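Fusolin (PDB 4X29) probably cleaves chitin oxidatively as a lytic polysaccharide monooxygenase of insect poxviruses, which would help the virus breach chitin-rich barriers of its host. Local coordinates at residues His1-Phe6 and Glu137-Ala142; Leu180-Pro185 and Asn192-Arg197. All blocks are in the same frame, centred on the assembly; numbering follows the deposited sequence.

Contact 1: residues His1-Phe6 and Glu137-Ala142; sequences HGYITF and EFCPTA. With ZN (zinc ion), chain B.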
ATOM      1  N   HIS A   1     -20.696 -20.767  18.686  1.00  3.00           N
ATOM      2  CA  HIS A   1     -20.756 -19.335  18.418  1.00  3.00           C
ATOM      3  C   HIS A   1     -19.509 -18.657  18.840  1.00  6.36           C
ATOM      4  O   HIS A   1     -18.963 -18.968  19.883  1.00  7.21           O
ATOM      5  CB  HIS A   1     -21.932 -18.676  19.113  1.00  3.29           C
ATOM      6  CG  HIS A   1     -23.250 -19.012  18.515  1.00  5.79           C
ATOM      7  ND1 HIS A   1     -23.712 -20.313  18.474  1.00  6.41           N
ATOM      8  CD2 HIS A   1     -24.211 -18.187  18.044  1.00  7.52           C
ATOM      9  CE1 HIS A   1     -24.918 -20.239  17.947  1.00  6.32           C
ATOM     10  NE2 HIS A   1     -25.267 -18.981  17.692  1.00  7.13           N
ATOM     11  N   GLY A   2     -19.065 -17.737  18.014  1.00  3.28           N
ATOM     12  CA  GLY A   2     -17.849 -16.976  18.242  1.00  3.00           C
ATOM     13  C   GLY A   2     -17.455 -16.197  17.018  1.00  5.54           C
ATOM     14  O   GLY A   2     -18.162 -16.214  16.013  1.00  4.09           O
ATOM     15  N   TYR A   3     -16.326 -15.509  17.110  1.00  3.59           N
ATOM     16  CA  TYR A   3     -15.758 -14.638  16.071  1.00  3.00           C
ATOM     17  C   TYR A   3     -14.260 -14.490  16.284  1.00  4.92           C
ATOM     18  O   TYR A   3     -13.806 -14.735  17.400  1.00  3.00           O
ATOM     19  CB  TYR A   3     -16.427 -13.253  16.144  1.00  3.34           C
ATOM     20  CG  TYR A   3     -16.564 -12.741  17.563  1.00  4.60           C
ATOM     21  CD1 TYR A   3     -15.446 -12.348  18.298  1.00  6.01           C
ATOM     22  CD2 TYR A   3     -17.809 -12.675  18.185  1.00  4.72           C
ATOM     23  CE1 TYR A   3     -15.563 -11.920  19.621  1.00  7.08           C
ATOM     24  CE2 TYR A   3     -17.939 -12.228  19.500  1.00  4.92           C
ATOM     25  CZ  TYR A   3     -16.813 -11.854  20.214  1.00 12.70           C
ATOM     26  OH  TYR A   3     -16.931 -11.411  21.506  1.00 14.63           O
ATOM     27  N   ILE A   4     -13.488 -14.095  15.233  1.00  3.00           N
ATOM     28  CA  ILE A   4     -12.045 -13.873  15.378  1.00  3.00           C
ATOM     29  C   ILE A   4     -11.831 -12.588  16.185  1.00  5.58           C
ATOM     30  O   ILE A   4     -12.478 -11.574  15.901  1.00  3.67           O
ATOM     31  CB  ILE A   4     -11.226 -13.817  14.064  1.00  5.50           C
ATOM     32  CG1 ILE A   4     -11.852 -14.623  12.922  1.00  6.23           C
ATOM     33  CG2 ILE A   4      -9.760 -14.234  14.314  1.00  5.50           C
ATOM     34  CD1 ILE A   4     -11.484 -14.104  11.617  1.00  6.77           C
ATOM     35  N   THR A   5     -10.935 -12.634  17.189  1.00  3.00           N
ATOM     36  CA  THR A   5     -10.624 -11.451  17.982  1.00  3.11           C
ATOM     37  C   THR A   5      -9.269 -10.966  17.597  1.00  7.76           C
ATOM     38  O   THR A   5      -9.003  -9.757  17.712  1.00  7.46           O
ATOM     39  CB  THR A   5     -10.784 -11.632  19.485  1.00  8.62           C
ATOM     40  OG1 THR A   5     -10.303 -12.901  19.915  1.00 13.90           O
ATOM     41  CG2 THR A   5     -12.192 -11.418  19.921  1.00  3.50           C
ATOM     42  N   PHE A   6      -8.415 -11.872  17.077  1.00  3.51           N
ATOM     43  CA  PHE A   6      -7.111 -11.415  16.590  1.00  3.00           C
ATOM     44  C   PHE A   6      -6.607 -12.280  15.371  1.00  8.85           C
ATOM     45  O   PHE A   6      -6.287 -13.466  15.525  1.00  9.39           O
ATOM     46  CB  PHE A   6      -6.053 -11.329  17.712  1.00  3.66           C
ATOM     47  CG  PHE A   6      -4.796 -10.710  17.164  1.00  4.77           C
ATOM     48  CD1 PHE A   6      -4.761  -9.363  16.819  1.00  5.28           C
ATOM     49  CD2 PHE A   6      -3.698 -11.507  16.833  1.00  6.58           C
ATOM     50  CE1 PHE A   6      -3.648  -8.817  16.180  1.00  5.57           C
ATOM     51  CE2 PHE A   6      -2.585 -10.953  16.207  1.00  8.70           C
ATOM     52  CZ  PHE A   6      -2.557  -9.601  15.920  1.00  5.90           C
ATOM     53  N   GLU A 137      -6.332 -15.580  17.609  1.00  5.72           N
ATOM     54  CA  GLU A 137      -7.174 -15.772  18.779  1.00  5.59           C
ATOM     55  C   GLU A 137      -8.630 -15.837  18.292  1.00  9.88           C
ATOM     56  O   GLU A 137      -9.125 -14.891  17.677  1.00  9.79           O
ATOM     57  CB  GLU A 137      -6.941 -14.659  19.820  1.00  6.49           C
ATOM     58  CG  GLU A 137      -7.578 -14.939  21.178  1.00 16.50           C
ATOM     59  CD  GLU A 137      -7.597 -13.798  22.185  1.00 35.47           C
ATOM     60  OE1 GLU A 137      -8.004 -12.672  21.813  1.00 20.60           O
ATOM     61  OE2 GLU A 137      -7.254 -14.043  23.365  1.00 21.09           O
ATOM     62  N   PHE A 138      -9.270 -16.984  18.490  1.00  6.85           N
ATOM     63  CA  PHE A 138     -10.679 -17.191  18.161  1.00  5.74           C
ATOM     64  C   PHE A 138     -11.467 -17.221  19.494  1.00 12.78           C
ATOM     65  O   PHE A 138     -11.163 -17.994  20.405  1.00 10.41           O
ATOM     66  CB  PHE A 138     -10.937 -18.429  17.283  1.00  5.91           C
ATOM     67  CG  PHE A 138     -12.321 -18.390  16.653  1.00  6.24           C
ATOM     68  CD1 PHE A 138     -13.437 -18.860  17.347  1.00  8.83           C
ATOM     69  CD2 PHE A 138     -12.517 -17.826  15.396  1.00  4.81           C
ATOM     70  CE1 PHE A 138     -14.724 -18.763  16.786  1.00  8.97           C
ATOM     71  CE2 PHE A 138     -13.788 -17.776  14.823  1.00  7.12           C
ATOM     72  CZ  PHE A 138     -14.888 -18.222  15.529  1.00  6.24           C
ATOM     73  N   CYS A 139     -12.428 -16.325  19.606  1.00 12.44           N
ATOM     74  CA  CYS A 139     -13.214 -16.153  20.799  1.00 14.64           C
ATOM     75  C   CYS A 139     -14.521 -16.977  20.749  1.00 13.72           C
ATOM     76  O   CYS A 139     -15.445 -16.600  20.046  1.00 10.90           O
ATOM     77  CB  CYS A 139     -13.490 -14.665  21.000  1.00 17.65           C
ATOM     78  SG  CYS A 139     -14.469 -14.274  22.469  1.00 23.29           S
ATOM     79  N   PRO A 140     -14.633 -18.097  21.500  1.00  9.45           N
ATOM     80  CA  PRO A 140     -15.905 -18.845  21.502  1.00  8.26           C
ATOM     81  C   PRO A 140     -16.874 -18.266  22.566  1.00 11.75           C
ATOM     82  O   PRO A 140     -16.543 -18.167  23.752  1.00 11.87           O
ATOM     83  CB  PRO A 140     -15.459 -20.272  21.819  1.00  9.32           C
ATOM     84  CG  PRO A 140     -14.163 -20.113  22.614  1.00 13.58           C
ATOM     85  CD  PRO A 140     -13.647 -18.708  22.423  1.00  9.48           C
ATOM     86  N   THR A 141     -18.045 -17.818  22.144  1.00  7.70           N
ATOM     87  CA  THR A 141     -18.994 -17.251  23.103  1.00  7.16           C
ATOM     88  C   THR A 141     -19.875 -18.405  23.621  1.00 11.14           C
ATOM     89  O   THR A 141     -20.405 -18.340  24.726  1.00 11.60           O
ATOM     90  CB  THR A 141     -19.728 -16.034  22.510  1.00  8.08           C
ATOM     91  OG1 THR A 141     -20.687 -16.462  21.540  1.00  8.93           O
ATOM     92  CG2 THR A 141     -18.764 -15.021  21.902  1.00  3.00           C
ATOM     93  N   ALA A 142     -19.961 -19.480  22.835  1.00  8.47           N
ATOM     94  CA  ALA A 142     -20.601 -20.760  23.149  1.00  8.38           C
ATOM     95  C   ALA A 142     -19.541 -21.834  22.908  1.00 13.77           C
ATOM     96  O   ALA A 142     -18.891 -21.791  21.868  1.00 12.56           O
ATOM     97  CB  ALA A 142     -21.827 -20.975  22.262  1.00  8.81           C
TER
HETATM   98 ZN    ZN B 401     -22.644 -21.818  19.108  0.85 11.44          ZN
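Gly2-Phe6 and Glu137-Pro140 pair as antiparallel strands, their short axes 4.6 Å apart and 146° between their directions. Tyr3 and Cys139 exchange backbone bonds, the shorter being Cys139 N to Tyr3 O at 3.0 Å. Farther along, Thr5 N and Phe6 N both donate to Glu137 O, which defines a classic beta bulge. Beyond the strand end, Thr141 N (2.7 Å) and Ala142 N (3.2 Å) reach His1 O from one face of its carbonyl plane.

On the face of the sheet that carries Ile4, Phe138 and Pro140, the Phe138 ring lies under the Tyr3 peptide, with Tyr3 O 3.8 Å above the ring plane over its centre, while Ile4 CG1 approaches Phe138 CD2. On the face of Tyr3, Phe6, Glu137 and Cys139, Tyr3 CG sits between its backbone N and carbonyl carbon (chi1 44°), which brings CE1 to 3.7 Å from Cys139 CB and CE2 close to Thr141 CG2; Cys139 SG meets this ring obliquely. Thr5 OG1 lies 3.0 Å from Glu137 OE1 and also near Glu137 O. Glu137 OE1 accepts from Gln188 N as well, and OE2 bonds to Ser187 OG.

His1 binds the zinc through N (2.2 Å) and ND1, and His144 NE2 adds a third ligand, the histidine brace of this family; Glu68 accepts from His1 NE2. The double grip on His1 O ties that carbonyl to the loop just after strand 137-140 and so probably limits how far the amino terminus can move.

Contact 2: residues Leu180-Pro185 and Asn192-Arg197; sequences LVQRRP and NNLVYR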
ATOM      1  N   LEU A 180      -8.390 -25.652  22.797  1.00 14.35           N
ATOM      2  CA  LEU A 180      -9.144 -24.736  23.646  1.00 13.71           C
ATOM      3  C   LEU A 180      -8.270 -24.485  24.888  1.00 15.04           C
ATOM      4  O   LEU A 180      -7.953 -25.424  25.618  1.00 15.39           O
ATOM      5  CB  LEU A 180     -10.504 -25.393  23.973  1.00 13.68           C
ATOM      6  CG  LEU A 180     -11.687 -24.525  24.349  1.00 18.88           C
ATOM      7  CD1 LEU A 180     -11.806 -23.294  23.489  1.00 18.98           C
ATOM      8  CD2 LEU A 180     -12.968 -25.314  24.223  1.00 23.32           C
ATOM      9  N   VAL A 181      -7.838 -23.235  25.082  1.00  9.30           N
ATOM     10  CA  VAL A 181      -6.940 -22.848  26.174  1.00  9.01           C
ATOM     11  C   VAL A 181      -7.538 -21.705  27.011  1.00 13.32           C
ATOM     12  O   VAL A 181      -8.548 -21.105  26.624  1.00 14.59           O
ATOM     13  CB  VAL A 181      -5.521 -22.466  25.641  1.00 13.08           C
ATOM     14  CG1 VAL A 181      -4.691 -23.704  25.333  1.00 12.89           C
ATOM     15  CG2 VAL A 181      -5.590 -21.536  24.421  1.00 12.82           C
ATOM     16  N   GLN A 182      -6.900 -21.393  28.148  1.00  9.26           N
ATOM     17  CA  GLN A 182      -7.300 -20.323  29.047  1.00  9.63           C
ATOM     18  C   GLN A 182      -6.907 -18.988  28.451  1.00 12.93           C
ATOM     19  O   GLN A 182      -5.780 -18.834  27.978  1.00 10.79           O
ATOM     20  CB  GLN A 182      -6.637 -20.489  30.425  1.00 11.66           C
ATOM     21  CG  GLN A 182      -7.270 -19.624  31.523  1.00 36.36           C
ATOM     22  CD  GLN A 182      -8.501 -20.238  32.165  1.00 60.27           C
ATOM     23  OE1 GLN A 182      -8.755 -21.455  32.097  1.00 50.13           O
ATOM     24  NE2 GLN A 182      -9.265 -19.407  32.861  1.00 57.73           N
ATOM     25  N   ARG A 183      -7.825 -18.013  28.495  1.00 10.72           N
ATOM     26  CA  ARG A 183      -7.513 -16.680  27.999  1.00 11.70           C
ATOM     27  C   ARG A 183      -6.405 -16.058  28.860  1.00 19.39           C
ATOM     28  O   ARG A 183      -6.317 -16.331  30.061  1.00 20.36           O
ATOM     29  CB  ARG A 183      -8.768 -15.782  27.981  1.00  8.86           C
ATOM     30  CG  ARG A 183      -9.277 -15.425  29.369  1.00  8.93           C
ATOM     31  CD  ARG A 183     -10.604 -14.694  29.380  1.00 14.72           C
ATOM     32  NE  ARG A 183     -10.520 -13.309  28.906  1.00 21.55           N
ATOM     33  CZ  ARG A 183      -9.968 -12.306  29.583  1.00 26.97           C
ATOM     34  NH1 ARG A 183      -9.382 -12.525  30.753  1.00 15.23           N
ATOM     35  NH2 ARG A 183      -9.975 -11.081  29.084  1.00 15.49           N
ATOM     36  N   ARG A 184      -5.576 -15.231  28.244  1.00 17.36           N
ATOM     37  CA  ARG A 184      -4.526 -14.506  28.929  1.00 17.36           C
ATOM     38  C   ARG A 184      -5.098 -13.207  29.486  1.00 22.14           C
ATOM     39  O   ARG A 184      -6.021 -12.690  28.863  1.00 23.42           O
ATOM     40  CB  ARG A 184      -3.400 -14.203  27.944  1.00 16.42           C
ATOM     41  CG  ARG A 184      -2.608 -15.414  27.509  1.00 18.04           C
ATOM     42  CD  ARG A 184      -1.228 -14.949  27.074  1.00 20.50           C
ATOM     43  NE  ARG A 184      -0.553 -15.947  26.251  1.00  9.66           N
ATOM     44  CZ  ARG A 184      -0.595 -15.967  24.930  1.00 16.40           C
ATOM     45  NH1 ARG A 184      -1.273 -15.039  24.269  1.00 16.43           N
ATOM     46  NH2 ARG A 184       0.041 -16.911  24.257  1.00 11.65           N
ATOM     47  N   PRO A 185      -4.564 -12.591  30.579  1.00 17.60           N
ATOM     48  CA  PRO A 185      -5.135 -11.296  31.049  1.00 16.68           C
ATOM     49  C   PRO A 185      -5.242 -10.234  29.940  1.00 21.31           C
ATOM     50  O   PRO A 185      -6.091  -9.356  29.996  1.00 20.67           O
ATOM     51  CB  PRO A 185      -4.164 -10.840  32.140  1.00 18.09           C
ATOM     52  CG  PRO A 185      -3.017 -11.812  32.105  1.00 22.92           C
ATOM     53  CD  PRO A 185      -3.480 -13.061  31.466  1.00 18.30           C
ATOM     54  N   ASN A 192     -15.979 -15.823  27.939  1.00 21.77           N
ATOM     55  CA  ASN A 192     -15.774 -16.802  29.013  1.00 19.94           C
ATOM     56  C   ASN A 192     -14.260 -16.941  29.287  1.00 20.58           C
ATOM     57  O   ASN A 192     -13.487 -16.106  28.818  1.00 20.00           O
ATOM     58  CB  ASN A 192     -16.476 -18.155  28.752  1.00 20.01           C
ATOM     59  CG  ASN A 192     -16.113 -18.889  27.479  1.00 31.21           C
ATOM     60  OD1 ASN A 192     -14.952 -19.237  27.241  1.00 21.38           O
ATOM     61  ND2 ASN A 192     -17.116 -19.184  26.647  1.00 15.62           N
ATOM     62  N   ASN A 193     -13.854 -17.933  30.094  1.00 13.67           N
ATOM     63  CA  ASN A 193     -12.470 -18.140  30.495  1.00 12.51           C
ATOM     64  C   ASN A 193     -11.602 -18.748  29.363  1.00 13.89           C
ATOM     65  O   ASN A 193     -10.370 -18.806  29.497  1.00 13.41           O
ATOM     66  CB  ASN A 193     -12.452 -19.083  31.720  1.00 12.59           C
ATOM     67  CG  ASN A 193     -12.856 -20.526  31.417  1.00 31.93           C
ATOM     68  OD1 ASN A 193     -13.954 -20.814  30.924  1.00 21.84           O
ATOM     69  ND2 ASN A 193     -11.955 -21.470  31.673  1.00 20.94           N
ATOM     70  N   LEU A 194     -12.243 -19.237  28.289  1.00  8.04           N
ATOM     71  CA  LEU A 194     -11.561 -19.942  27.207  1.00  7.73           C
ATOM     72  C   LEU A 194     -11.500 -19.226  25.857  1.00 10.78           C
ATOM     73  O   LEU A 194     -12.371 -18.424  25.515  1.00  9.33           O
ATOM     74  CB  LEU A 194     -12.235 -21.298  26.975  1.00  7.29           C
ATOM     75  CG  LEU A 194     -12.252 -22.271  28.129  1.00  9.49           C
ATOM     76  CD1 LEU A 194     -12.987 -23.507  27.719  1.00  9.34           C
ATOM     77  CD2 LEU A 194     -10.834 -22.592  28.612  1.00  8.49           C
ATOM     78  N   VAL A 195     -10.437 -19.558  25.094  1.00  6.46           N
ATOM     79  CA  VAL A 195     -10.143 -19.100  23.731  1.00  5.50           C
ATOM     80  C   VAL A 195      -9.520 -20.241  22.920  1.00  7.56           C
ATOM     81  O   VAL A 195      -9.028 -21.235  23.482  1.00  6.65           O
ATOM     82  CB  VAL A 195      -9.216 -17.839  23.667  1.00  9.94           C
ATOM     83  CG1 VAL A 195      -9.888 -16.603  24.235  1.00 10.26           C
ATOM     84  CG2 VAL A 195      -7.871 -18.073  24.339  1.00  9.91           C
ATOM     85  N   TYR A 196      -9.538 -20.079  21.599  1.00  4.44           N
ATOM     86  CA  TYR A 196      -8.824 -20.904  20.628  1.00  4.97           C
ATOM     87  C   TYR A 196      -7.633 -20.068  20.218  1.00 12.06           C
ATOM     88  O   TYR A 196      -7.810 -18.952  19.719  1.00 12.71           O
ATOM     89  CB  TYR A 196      -9.690 -21.282  19.425  1.00  6.18           C
ATOM     90  CG  TYR A 196     -10.760 -22.304  19.722  1.00  7.55           C
ATOM     91  CD1 TYR A 196     -10.442 -23.647  19.882  1.00  8.68           C
ATOM     92  CD2 TYR A 196     -12.099 -21.933  19.805  1.00  8.30           C
ATOM     93  CE1 TYR A 196     -11.431 -24.604  20.070  1.00  8.24           C
ATOM     94  CE2 TYR A 196     -13.097 -22.882  20.011  1.00  9.51           C
ATOM     95  CZ  TYR A 196     -12.757 -24.218  20.131  1.00 17.21           C
ATOM     96  OH  TYR A 196     -13.723 -25.156  20.374  1.00 22.63           O
ATOM     97  N   ARG A 197      -6.433 -20.540  20.503  1.00 10.15           N
ATOM     98  CA  ARG A 197      -5.244 -19.743  20.234  1.00 11.21           C
ATOM     99  C   ARG A 197      -4.158 -20.581  19.588  1.00 19.26           C
ATOM    100  O   ARG A 197      -3.839 -21.667  20.093  1.00 19.90           O
ATOM    101  CB  ARG A 197      -4.756 -19.157  21.554  1.00  9.41           C
ATOM    102  CG  ARG A 197      -4.047 -17.848  21.453  1.00 19.81           C
ATOM    103  CD  ARG A 197      -3.841 -17.215  22.833  1.00 27.14           C
ATOM    104  NE  ARG A 197      -3.151 -18.093  23.779  1.00 20.05           N
ATOM    105  CZ  ARG A 197      -3.601 -18.387  24.999  1.00 23.42           C
ATOM    106  NH1 ARG A 197      -4.733 -17.860  25.442  1.00  3.00           N
ATOM    107  NH2 ARG A 197      -2.911 -19.196  25.789  1.00 12.10           N
TER
HETATM  108  O   HOH W   1      -5.460 -15.144  25.065  1.00  8.73           O
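Val181 N donates to Val195 O at 2.8 Å with an N-H...O angle of 168°, and Val195 N returns the bond to Val181 O. This hydrogen-bonded antiparallel pair joins the two strands of a beta hairpin; the N-to-C directions of the short strand segments make 121°, well short of antiparallel. Arg183 N extends the pairing to Asn193 O, and an Asx turn, in which Asn192 OD1 accepts from Leu194 N, shapes the start of the return strand.

Leu180 CD1 stands 3.5 Å from the Tyr196 ring centroid, only 9° off the normal: a CH-pi contact over the face. Leu180 CG also meets Leu194 CD1. On the Val181 side, Arg197 carries its CG anti to the backbone N and bends at chi3, bringing NH1 within 2.9 Å of Gln182 O, which lies near the guanidinium plane. Val181 CG2 covers one face of that guanidinium, and the Arg184 side chain covers the opposite face, with Arg184 NH2 3.4 Å from Arg197 NE. A methionine in place of Arg197 would probably leave Gln182 O without its charged donor and take away the flat group packed between Val181 CG2 and Arg184.

A water accepting from Arg184 N and, weakly, from Arg197 NH1 adds a bridge. Two like charges thus lie close at this hairpin edge, and Glu135, in a salt bridge with Arg184 and a long, weak ion pair with Arg197, probably offsets them.

Contacts 1 and 2 belong to one four-stranded antiparallel sheet in the order 2-6, 131-140, 194-203, 180-182, each at one of its edges, with centres about 10 Å apart. The two inner strands join them: Phe138 N lies 2.7 Å from Tyr196 O, a probable hydrogen bond, and Pro140 CD packs 3.4 Å from Leu194 O. A covalent tie adds to this, since Cys139 of contact 1 is disulfide-bonded to Cys189 in the turn between the segments of contact 2. Only contact 1 supplies zinc ligands; the Tyr196 side chain stays about 10 Å from the metal, its hydroxyl bonded to Glu145, the residue after the zinc ligand His144.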